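PDB 3OP2: putative mandelate racemase from Bordetella bronchiseptica, which probably catalyses magnesium-dependent abstraction of a proton alpha to a substrate carboxylate, as in racemases and dehydratases of the enolase superfamily. Local coordinates for residues 200-205 / 224-229; 142-147 / 327-332; 71-76 / 86-91. All coordinates share one frame; numbering follows the deposited sequence.

Interaction 1. Residues 200-205 / 224-229. With MG (magnesium ion), chain C; AKG (2-oxoglutaric acid), chain D.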
loop_
_atom_site.group_PDB
_atom_site.type_symbol
_atom_site.label_atom_id
_atom_site.label_comp_id
_atom_site.label_asym_id
_atom_site.label_seq_id
_atom_site.Cartn_x
_atom_site.Cartn_y
_atom_site.Cartn_z
ATOM N N VAL A 200 11.084 10.876 21.668
ATOM C CA VAL A 200 9.687 10.712 22.038
ATOM C C VAL A 200 8.933 10.140 20.838
ATOM O O VAL A 200 9.262 10.477 19.713
ATOM C CB VAL A 200 9.172 12.087 22.515
ATOM C CG1 VAL A 200 7.855 12.496 21.891
ATOM C CG2 VAL A 200 9.221 12.187 24.016
ATOM N N ASP A 201 7.962 9.249 21.075
ATOM C CA ASP A 201 7.197 8.587 19.991
ATOM C C ASP A 201 5.705 8.634 20.334
ATOM O O ASP A 201 5.284 8.084 21.367
ATOM C CB ASP A 201 7.664 7.127 19.806
ATOM C CG ASP A 201 7.116 6.457 18.540
ATOM O OD1 ASP A 201 6.030 6.824 18.022
ATOM O OD2 ASP A 201 7.783 5.514 18.047
ATOM N N ALA A 202 4.910 9.286 19.487
ATOM C CA ALA A 202 3.479 9.454 19.787
ATOM C C ALA A 202 2.595 8.413 19.103
ATOM O O ALA A 202 1.407 8.329 19.377
ATOM C CB ALA A 202 3.011 10.866 19.441
ATOM N N ASN A 203 3.192 7.631 18.214
ATOM C CA ASN A 203 2.503 6.563 17.502
ATOM C C ASN A 203 1.226 7.038 16.812
ATOM O O ASN A 203 0.217 6.332 16.820
ATOM C CB ASN A 203 2.247 5.356 18.441
ATOM C CG ASN A 203 3.533 4.682 18.884
ATOM O OD1 ASN A 203 3.999 4.874 20.011
ATOM N ND2 ASN A 203 4.136 3.915 17.983
ATOM N N GLN A 204 1.288 8.236 16.212
ATOM C CA GLN A 204 0.178 8.824 15.454
ATOM C C GLN A 204 -1.059 9.131 16.312
ATOM O O GLN A 204 -2.159 9.264 15.773
ATOM C CB GLN A 204 -0.258 7.902 14.299
ATOM C CG GLN A 204 0.844 7.335 13.415
ATOM C CD GLN A 204 0.278 6.556 12.238
ATOM O OE1 GLN A 204 -0.301 7.132 11.311
ATOM N NE2 GLN A 204 0.440 5.237 12.268
ATOM N N SER A 205 -0.897 9.243 17.626
ATOM C CA SER A 205 -2.062 9.339 18.539
ATOM C C SER A 205 -2.582 10.758 18.775
ATOM O O SER A 205 -3.525 10.964 19.571
ATOM C CB SER A 205 -1.730 8.717 19.891
ATOM O OG SER A 205 -0.756 9.512 20.538
ATOM N N TYR A 224 15.150 15.227 21.437
ATOM C CA TYR A 224 15.885 15.102 20.186
ATOM C C TYR A 224 14.923 15.063 18.997
ATOM O O TYR A 224 15.106 15.786 18.016
ATOM C CB TYR A 224 16.765 13.855 20.241
ATOM C CG TYR A 224 17.690 13.657 19.070
ATOM C CD1 TYR A 224 18.948 14.256 19.043
ATOM C CD2 TYR A 224 17.313 12.860 17.992
ATOM C CE1 TYR A 224 19.805 14.068 17.971
ATOM C CE2 TYR A 224 18.164 12.664 16.912
ATOM C CZ TYR A 224 19.403 13.271 16.908
ATOM O OH TYR A 224 20.250 13.066 15.839
ATOM N N TRP A 225 13.908 14.209 19.081
ATOM C CA TRP A 225 12.856 14.181 18.068
ATOM C C TRP A 225 11.484 13.866 18.617
ATOM O O TRP A 225 11.338 13.437 19.766
ATOM C CB TRP A 225 13.207 13.285 16.870
ATOM C CG TRP A 225 13.124 11.773 17.041
ATOM C CD1 TRP A 225 12.144 11.057 17.677
ATOM C CD2 TRP A 225 14.027 10.801 16.480
ATOM N NE1 TRP A 225 12.407 9.708 17.574
ATOM C CE2 TRP A 225 13.554 9.525 16.849
ATOM C CE3 TRP A 225 15.203 10.893 15.716
ATOM C CZ2 TRP A 225 14.210 8.338 16.480
ATOM C CZ3 TRP A 225 15.869 9.716 15.354
ATOM C CH2 TRP A 225 15.367 8.449 15.746
ATOM N N PHE A 226 10.501 14.082 17.749
ATOM C CA PHE A 226 9.105 13.897 18.002
ATOM C C PHE A 226 8.671 12.950 16.873
ATOM O O PHE A 226 8.492 13.369 15.718
ATOM C CB PHE A 226 8.415 15.280 17.877
ATOM C CG PHE A 226 6.943 15.322 18.303
ATOM C CD1 PHE A 226 6.324 14.244 18.932
ATOM C CD2 PHE A 226 6.201 16.489 18.102
ATOM C CE1 PHE A 226 4.954 14.324 19.342
ATOM C CE2 PHE A 226 4.851 16.594 18.503
ATOM C CZ PHE A 226 4.222 15.510 19.127
ATOM N N GLU A 227 8.505 11.677 17.214
ATOM C CA GLU A 227 8.256 10.609 16.240
ATOM C C GLU A 227 6.760 10.320 16.082
ATOM O O GLU A 227 6.007 10.303 17.071
ATOM C CB GLU A 227 9.030 9.331 16.654
ATOM C CG GLU A 227 8.823 8.104 15.724
ATOM C CD GLU A 227 9.765 6.932 16.041
ATOM O OE1 GLU A 227 10.819 7.129 16.670
ATOM O OE2 GLU A 227 9.447 5.798 15.630
ATOM N N GLU A 228 6.338 10.099 14.836
ATOM C CA GLU A 228 4.919 9.944 14.485
ATOM C C GLU A 228 3.991 10.818 15.363
ATOM O O GLU A 228 3.144 10.299 16.103
ATOM C CB GLU A 228 4.505 8.468 14.531
ATOM C CG GLU A 228 5.197 7.583 13.481
ATOM C CD GLU A 228 4.466 6.255 13.265
ATOM O OE1 GLU A 228 4.194 5.541 14.257
ATOM O OE2 GLU A 228 4.170 5.923 12.098
ATOM N N PRO A 229 4.169 12.153 15.296
ATOM C CA PRO A 229 3.350 13.019 16.137
ATOM C C PRO A 229 1.897 12.985 15.688
ATOM O O PRO A 229 1.000 13.195 16.497
ATOM C CB PRO A 229 3.962 14.404 15.908
ATOM C CG PRO A 229 4.563 14.338 14.554
ATOM C CD PRO A 229 5.059 12.926 14.401
HETATM MG MG MG C . 7.894 4.521 16.160
HETATM C C1 AKG D . 8.879 1.929 17.230
HETATM O O1 AKG D . 9.646 0.951 17.328
HETATM O O2 AKG D . 9.281 3.051 16.831
HETATM C C2 AKG D . 7.461 1.780 17.556
HETATM O O5 AKG D . 6.732 2.752 17.411
HETATM C C3 AKG D . 6.865 0.465 18.017
HETATM C C4 AKG D . 7.442 0.024 19.361
HETATM C C5 AKG D . 6.513 -0.929 20.105
HETATM O O3 AKG D . 5.918 -1.852 19.493
HETATM O O4 AKG D . 6.379 -0.776 21.341
HETATM O O HOH W 1 6.040 5.512 15.798
HETATM O O HOH W 2 2.428 3.639 15.163
#
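Asp201 and Glu227 meet through a shared magnesium ion: Asp201 OD2 and Glu227 OE2 each lie 2.1 Å from the metal. Asp201 OD2 and Glu227 OE2 are 2.9 Å apart, an approach explained by joint coordination. Paired in register, Asp201 and Glu227 leave the same face of the two parallel strands; with CG anti to the backbone N in both (chi1 -169° and 178°), their carboxylates converge on the metal. 2-Oxoglutarate chelates the ion through O2 and O5, and one water plus Glu254 make six ligands. Asp201 OD1 accepts from Asn203 N at 3.0 Å, an Asx turn, and from the metal-bound water; Glu227 OE1 is salt-bridged to Lys171. Asn203 ND2 donates to the ligand O5 at 2.9 Å. Gln204 N donates to Glu228 O at 2.8 Å, and Gln204 CG packs against the Glu228 carboxylate, amide and carboxylate planes 40° apart; Gln204 OE1 bonds Ile232 N. Behind the strands, Val200 CG1 approaches Phe226 CD1 obliquely at 3.8 Å, while Pro229 CB covers one face of that ring. Within the barrel this is a beta-alpha-beta unit: helix 208-220 links the strands and packs Leu218 against Val200 and Phe226, with strands 169-173 and 249-252 flanking it.

Interaction 2. Residues 142-147 / 327-332. With AKG (2-oxoglutaric acid), chain D.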
loop_
_atom_site.group_PDB
_atom_site.type_symbol
_atom_site.label_atom_id
_atom_site.label_comp_id
_atom_site.label_asym_id
_atom_site.label_seq_id
_atom_site.Cartn_x
_atom_site.Cartn_y
_atom_site.Cartn_z
ATOM N N TYR A 142 20.081 4.022 20.363
ATOM C CA TYR A 142 19.151 4.403 21.420
ATOM C C TYR A 142 18.310 3.204 21.879
ATOM O O TYR A 142 18.053 2.274 21.098
ATOM C CB TYR A 142 18.298 5.627 21.033
ATOM C CG TYR A 142 17.208 5.388 20.024
ATOM C CD1 TYR A 142 15.927 5.002 20.437
ATOM C CD2 TYR A 142 17.433 5.578 18.660
ATOM C CE1 TYR A 142 14.904 4.795 19.518
ATOM C CE2 TYR A 142 16.404 5.373 17.725
ATOM C CZ TYR A 142 15.144 4.985 18.170
ATOM O OH TYR A 142 14.121 4.763 17.269
ATOM N N ALA A 143 17.914 3.236 23.149
ATOM C CA ALA A 143 17.080 2.192 23.759
ATOM C C ALA A 143 15.617 2.420 23.453
ATOM O O ALA A 143 15.067 3.458 23.800
ATOM C CB ALA A 143 17.295 2.152 25.279
ATOM N N SER A 144 14.986 1.442 22.811
ATOM C CA SER A 144 13.573 1.559 22.425
ATOM C C SER A 144 12.717 0.411 22.984
ATOM O O SER A 144 12.953 -0.753 22.658
ATOM C CB SER A 144 13.436 1.608 20.904
ATOM O OG SER A 144 12.073 1.673 20.523
ATOM N N SER A 145 11.715 0.723 23.805
ATOM C CA SER A 145 11.363 2.082 24.221
ATOM C C SER A 145 10.728 2.045 25.605
ATOM O O SER A 145 10.277 0.994 26.064
ATOM C CB SER A 145 10.392 2.735 23.220
ATOM O OG SER A 145 9.297 1.884 22.927
ATOM N N ILE A 146 10.709 3.192 26.272
ATOM C CA ILE A 146 10.066 3.316 27.567
ATOM C C ILE A 146 8.565 3.510 27.343
ATOM O O ILE A 146 8.149 4.372 26.560
ATOM C CB ILE A 146 10.654 4.491 28.388
ATOM C CG1 ILE A 146 12.176 4.333 28.555
ATOM C CG2 ILE A 146 9.972 4.591 29.744
ATOM C CD1 ILE A 146 12.869 5.491 29.274
ATOM N N TYR A 147 7.767 2.691 28.025
ATOM C CA TYR A 147 6.306 2.759 27.954
ATOM C C TYR A 147 5.765 4.039 28.600
ATOM O O TYR A 147 6.371 4.580 29.527
ATOM C CB TYR A 147 5.701 1.526 28.625
ATOM C CG TYR A 147 4.287 1.217 28.201
ATOM C CD1 TYR A 147 4.004 0.797 26.901
ATOM C CD2 TYR A 147 3.233 1.324 29.103
ATOM C CE1 TYR A 147 2.702 0.493 26.508
ATOM C CE2 TYR A 147 1.928 1.027 28.720
ATOM C CZ TYR A 147 1.670 0.616 27.425
ATOM O OH TYR A 147 0.378 0.319 27.051
HETATM N N MSE A 327 21.382 7.638 14.935
HETATM C CA MSE A 327 20.456 7.544 16.077
HETATM C C MSE A 327 19.686 6.251 15.871
HETATM O O MSE A 327 18.531 6.263 15.410
HETATM C CB MSE A 327 19.521 8.761 16.150
HETATM C CG MSE A 327 18.645 8.818 17.431
HETATM SE SE MSE A 327 19.625 8.720 19.144
HETATM C CE MSE A 327 20.299 10.540 19.239
ATOM N N PHE A 328 20.366 5.141 16.196
ATOM C CA PHE A 328 19.983 3.816 15.726
ATOM C C PHE A 328 19.140 3.064 16.751
ATOM O O PHE A 328 19.580 2.808 17.878
ATOM C CB PHE A 328 21.233 3.010 15.351
ATOM C CG PHE A 328 20.937 1.697 14.642
ATOM C CD1 PHE A 328 20.734 1.662 13.267
ATOM C CD2 PHE A 328 20.872 0.499 15.356
ATOM C CE1 PHE A 328 20.465 0.449 12.605
ATOM C CE2 PHE A 328 20.599 -0.721 14.711
ATOM C CZ PHE A 328 20.401 -0.747 13.339
ATOM N N GLU A 329 17.931 2.709 16.331
ATOM C CA GLU A 329 16.953 2.066 17.187
ATOM C C GLU A 329 17.394 0.671 17.609
ATOM O O GLU A 329 17.626 -0.208 16.756
ATOM C CB GLU A 329 15.593 1.995 16.495
ATOM C CG GLU A 329 14.533 1.339 17.353
ATOM C CD GLU A 329 13.148 1.410 16.758
ATOM O OE1 GLU A 329 13.003 1.260 15.525
ATOM O OE2 GLU A 329 12.201 1.604 17.544
ATOM N N TRP A 330 17.508 0.486 18.922
ATOM C CA TRP A 330 17.748 -0.833 19.482
ATOM C C TRP A 330 16.568 -1.292 20.339
ATOM O O TRP A 330 16.385 -0.825 21.455
ATOM C CB TRP A 330 19.073 -0.916 20.261
ATOM C CG TRP A 330 19.545 -2.353 20.364
ATOM C CD1 TRP A 330 19.202 -3.255 21.329
ATOM C CD2 TRP A 330 20.398 -3.062 19.438
ATOM N NE1 TRP A 330 19.802 -4.471 21.078
ATOM C CE2 TRP A 330 20.533 -4.380 19.921
ATOM C CE3 TRP A 330 21.065 -2.706 18.256
ATOM C CZ2 TRP A 330 21.311 -5.350 19.259
ATOM C CZ3 TRP A 330 21.844 -3.676 17.601
ATOM C CH2 TRP A 330 21.959 -4.977 18.112
ATOM N N ASP A 331 15.768 -2.199 19.770
ATOM C CA ASP A 331 14.658 -2.871 20.461
ATOM C C ASP A 331 15.194 -3.550 21.725
ATOM O O ASP A 331 15.943 -4.521 21.641
ATOM C CB ASP A 331 14.005 -3.883 19.488
ATOM C CG ASP A 331 13.107 -4.921 20.174
ATOM O OD1 ASP A 331 12.519 -4.628 21.241
ATOM O OD2 ASP A 331 12.978 -6.039 19.607
ATOM N N ILE A 332 14.838 -3.011 22.887
ATOM C CA ILE A 332 15.371 -3.531 24.144
ATOM C C ILE A 332 14.408 -4.485 24.896
ATOM O O ILE A 332 14.705 -4.932 26.009
ATOM C CB ILE A 332 15.885 -2.391 25.078
ATOM C CG1 ILE A 332 14.876 -1.245 25.184
ATOM C CG2 ILE A 332 17.215 -1.846 24.573
ATOM C CD1 ILE A 332 13.576 -1.573 25.938
HETATM C C1 AKG D . 8.879 1.929 17.230
HETATM O O1 AKG D . 9.646 0.951 17.328
HETATM O O2 AKG D . 9.281 3.051 16.831
HETATM C C2 AKG D . 7.461 1.780 17.556
HETATM O O5 AKG D . 6.732 2.752 17.411
HETATM C C3 AKG D . 6.865 0.465 18.017
HETATM C C4 AKG D . 7.442 0.024 19.361
HETATM C C5 AKG D . 6.513 -0.929 20.105
HETATM O O3 AKG D . 5.918 -1.852 19.493
HETATM O O4 AKG D . 6.379 -0.776 21.341
#
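Tyr142 lies across the backbone of residues 327-329, and its side chain meets a different atom at each step. CB sits 3.9 Å from SE of Met327, which is present as selenomethionine. With chi1 at 74°, CG stands between the backbone N and the carbonyl carbon, and the ring is laid across the partner strand. The CD2/CE2 edge faces the Met327 carbonyl, CE2 being 3.3 Å from Met327 O. Glu329 CA sits over one ring face, 3.7 Å from the centroid and 26° off the normal, a CH-pi contact. CZ follows at 3.5 Å from Glu329 CB, and OH touches that CB at 3.2 Å while hydrogen-bonding to Lys171. These strands are the first and last of the parallel barrel, so their pairing closes the TIM-barrel-like domain of the enolase superfamily; backbone bonds alternate from Tyr142 N to Phe328 O (2.8 Å) through to Ile332 N with Ser144 O. Two residues along, Ser144 OG donates to the anti lone pair of Glu329 OE2 at 3.0 Å. Lys171 forms a salt bridge with Glu329 OE2 as well, and 2-oxoglutarate O1 lies 2.6 Å from Glu329 OE2. Beyond Ser144, a cis peptide leads to Ser145, whose OG is bonded to Lys173.

Interaction 3. Residues 71-76 / 86-91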
loop_
_atom_site.group_PDB
_atom_site.type_symbol
_atom_site.label_atom_id
_atom_site.label_comp_id
_atom_site.label_asym_id
_atom_site.label_seq_id
_atom_site.Cartn_x
_atom_site.Cartn_y
_atom_site.Cartn_z
ATOM N N PRO A 71 8.143 -17.146 -8.351
ATOM C CA PRO A 71 8.077 -17.568 -9.746
ATOM C C PRO A 71 8.779 -16.598 -10.691
ATOM O O PRO A 71 9.277 -17.006 -11.742
ATOM C CB PRO A 71 6.571 -17.575 -10.037
ATOM C CG PRO A 71 5.948 -17.867 -8.731
ATOM C CD PRO A 71 6.807 -17.151 -7.722
ATOM N N GLN A 72 8.831 -15.325 -10.319
ATOM C CA GLN A 72 9.443 -14.325 -11.181
ATOM C C GLN A 72 10.970 -14.348 -11.079
ATOM O O GLN A 72 11.660 -13.753 -11.904
ATOM C CB GLN A 72 8.878 -12.937 -10.878
ATOM C CG GLN A 72 7.377 -12.826 -11.134
ATOM C CD GLN A 72 6.832 -11.453 -10.810
ATOM O OE1 GLN A 72 6.977 -10.511 -11.595
ATOM N NE2 GLN A 72 6.193 -11.327 -9.651
ATOM N N LEU A 73 11.490 -15.059 -10.084
ATOM C CA LEU A 73 12.934 -15.098 -9.844
ATOM C C LEU A 73 13.598 -16.426 -10.180
ATOM O O LEU A 73 14.805 -16.472 -10.392
ATOM C CB LEU A 73 13.226 -14.784 -8.380
ATOM C CG LEU A 73 13.491 -13.353 -7.907
ATOM C CD1 LEU A 73 12.673 -12.305 -8.623
ATOM C CD2 LEU A 73 13.220 -13.300 -6.426
ATOM N N ILE A 74 12.824 -17.507 -10.173
ATOM C CA ILE A 74 13.391 -18.833 -10.377
ATOM C C ILE A 74 14.061 -18.805 -11.741
ATOM O O ILE A 74 13.459 -18.374 -12.715
ATOM C CB ILE A 74 12.322 -19.965 -10.284
ATOM C CG1 ILE A 74 11.545 -19.905 -8.956
ATOM C CG2 ILE A 74 12.951 -21.355 -10.485
ATOM C CD1 ILE A 74 12.384 -20.079 -7.691
ATOM N N GLY A 75 15.332 -19.191 -11.776
ATOM C CA GLY A 75 16.090 -19.239 -13.027
ATOM C C GLY A 75 16.884 -17.977 -13.298
ATOM O O GLY A 75 17.786 -17.978 -14.133
ATOM N N GLU A 76 16.557 -16.897 -12.593
ATOM C CA GLU A 76 17.228 -15.613 -12.798
ATOM C C GLU A 76 18.586 -15.568 -12.105
ATOM O O GLU A 76 18.817 -16.276 -11.114
ATOM C CB GLU A 76 16.345 -14.454 -12.311
ATOM C CG GLU A 76 15.119 -14.214 -13.156
ATOM C CD GLU A 76 15.427 -13.452 -14.439
ATOM O OE1 GLU A 76 16.557 -12.938 -14.593
ATOM O OE2 GLU A 76 14.532 -13.366 -15.295
ATOM N N HIS A 86 13.111 -4.272 -10.175
ATOM C CA HIS A 86 12.213 -3.670 -11.141
ATOM C C HIS A 86 11.397 -4.659 -11.994
ATOM O O HIS A 86 10.288 -4.332 -12.414
ATOM C CB HIS A 86 13.003 -2.707 -12.010
ATOM C CG HIS A 86 13.528 -1.522 -11.250
ATOM N ND1 HIS A 86 12.830 -0.336 -11.147
ATOM C CD2 HIS A 86 14.671 -1.352 -10.539
ATOM C CE1 HIS A 86 13.532 0.524 -10.427
ATOM N NE2 HIS A 86 14.652 -0.068 -10.046
ATOM N N LYS A 87 11.933 -5.860 -12.241
ATOM C CA LYS A 87 11.158 -6.935 -12.876
ATOM C C LYS A 87 9.939 -7.297 -12.016
ATOM O O LYS A 87 8.833 -7.471 -12.522
ATOM C CB LYS A 87 12.015 -8.186 -13.107
ATOM C CG LYS A 87 11.240 -9.319 -13.781
ATOM C CD LYS A 87 12.024 -10.620 -13.861
ATOM C CE LYS A 87 11.256 -11.643 -14.694
ATOM N NZ LYS A 87 11.893 -12.987 -14.671
ATOM N N VAL A 88 10.160 -7.404 -10.714
ATOM C CA VAL A 88 9.102 -7.719 -9.762
ATOM C C VAL A 88 8.145 -6.547 -9.578
ATOM O O VAL A 88 6.934 -6.700 -9.749
ATOM C CB VAL A 88 9.696 -8.170 -8.398
ATOM C CG1 VAL A 88 8.629 -8.187 -7.277
ATOM C CG2 VAL A 88 10.345 -9.541 -8.550
ATOM N N PHE A 89 8.702 -5.383 -9.245
ATOM C CA PHE A 89 7.913 -4.208 -8.874
ATOM C C PHE A 89 7.019 -3.735 -10.006
ATOM O O PHE A 89 5.891 -3.317 -9.760
ATOM C CB PHE A 89 8.817 -3.067 -8.401
ATOM C CG PHE A 89 8.073 -1.822 -7.973
ATOM C CD1 PHE A 89 7.636 -1.672 -6.659
ATOM C CD2 PHE A 89 7.830 -0.785 -8.883
ATOM C CE1 PHE A 89 6.957 -0.517 -6.252
ATOM C CE2 PHE A 89 7.151 0.374 -8.490
ATOM C CZ PHE A 89 6.713 0.510 -7.171
ATOM N N HIS A 90 7.516 -3.799 -11.238
ATOM C CA HIS A 90 6.762 -3.295 -12.382
ATOM C C HIS A 90 6.029 -4.402 -13.147
ATOM O O HIS A 90 5.106 -4.131 -13.925
ATOM C CB HIS A 90 7.669 -2.466 -13.297
ATOM C CG HIS A 90 8.204 -1.229 -12.645
ATOM N ND1 HIS A 90 7.453 -0.083 -12.494
ATOM C CD2 HIS A 90 9.408 -0.965 -12.085
ATOM C CE1 HIS A 90 8.175 0.837 -11.878
ATOM N NE2 HIS A 90 9.366 0.326 -11.619
ATOM N N GLY A 91 6.427 -5.647 -12.901
ATOM C CA GLY A 91 5.787 -6.801 -13.520
ATOM C C GLY A 91 4.510 -7.213 -12.814
ATOM O O GLY A 91 3.458 -7.333 -13.455
#
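The Glu76 carboxylate is met by Lys87 NZ on the anti side of OE2, 32° out of its plane, at 2.7 Å: a salt bridge between side chains that come from opposite directions. The Gln72 amide turns its OE1 toward helix 81-91, 4.0 Å from Val88 CA, and its NE2 bonds back to Val68 O. Lys87 is fully extended, chi1 -179° and every later torsion likewise anti, which brings NZ far enough to donate a second bond to Gln72 O at 2.9 Å. One ammonium therefore bridges a backbone carbonyl and a carboxylate. Helices 58-73 and 81-91 belong to the N-terminal capping domain of the mandelate racemase family, and the contact joins the end of the former to the latter. There the chain leaves through a type II turn from Leu73 to Glu76, in which Gly75 has a positive phi of 94° and Glu76 N bonds to Leu73 O at 2.8 Å. On the buried side, Leu73 CD1 meets Val88 CG2 at 3.6 Å, the side chains crossing at about a right angle; Val110 and Met107 of helix 102-121 pack against Leu73 and Val88 respectively.

Overall arrangement
Interactions 1 and 2 belong to one barrel sheet and line the same ligand site, their centres about 13 Å apart. They touch directly: Trp225 CZ2 is 3.7 Å from Tyr142 OH, with the ring planes at about 90°, and Trp225 CZ3 is 3.6 Å from Met327 CG. Lys171, on the strand between 139-146 and 197-201, is bonded to side chains of both contacts and to 2-oxoglutarate. Interaction 1 supplies metal ligands, whereas interaction 2 closes the barrel and brings Glu329 to the ligand. Interaction 3 lies in the other domain, with centres about 37 and 36 Å from interactions 1 and 2 and nearest atoms about 20 and 23 Å away, so it makes no direct contact with either.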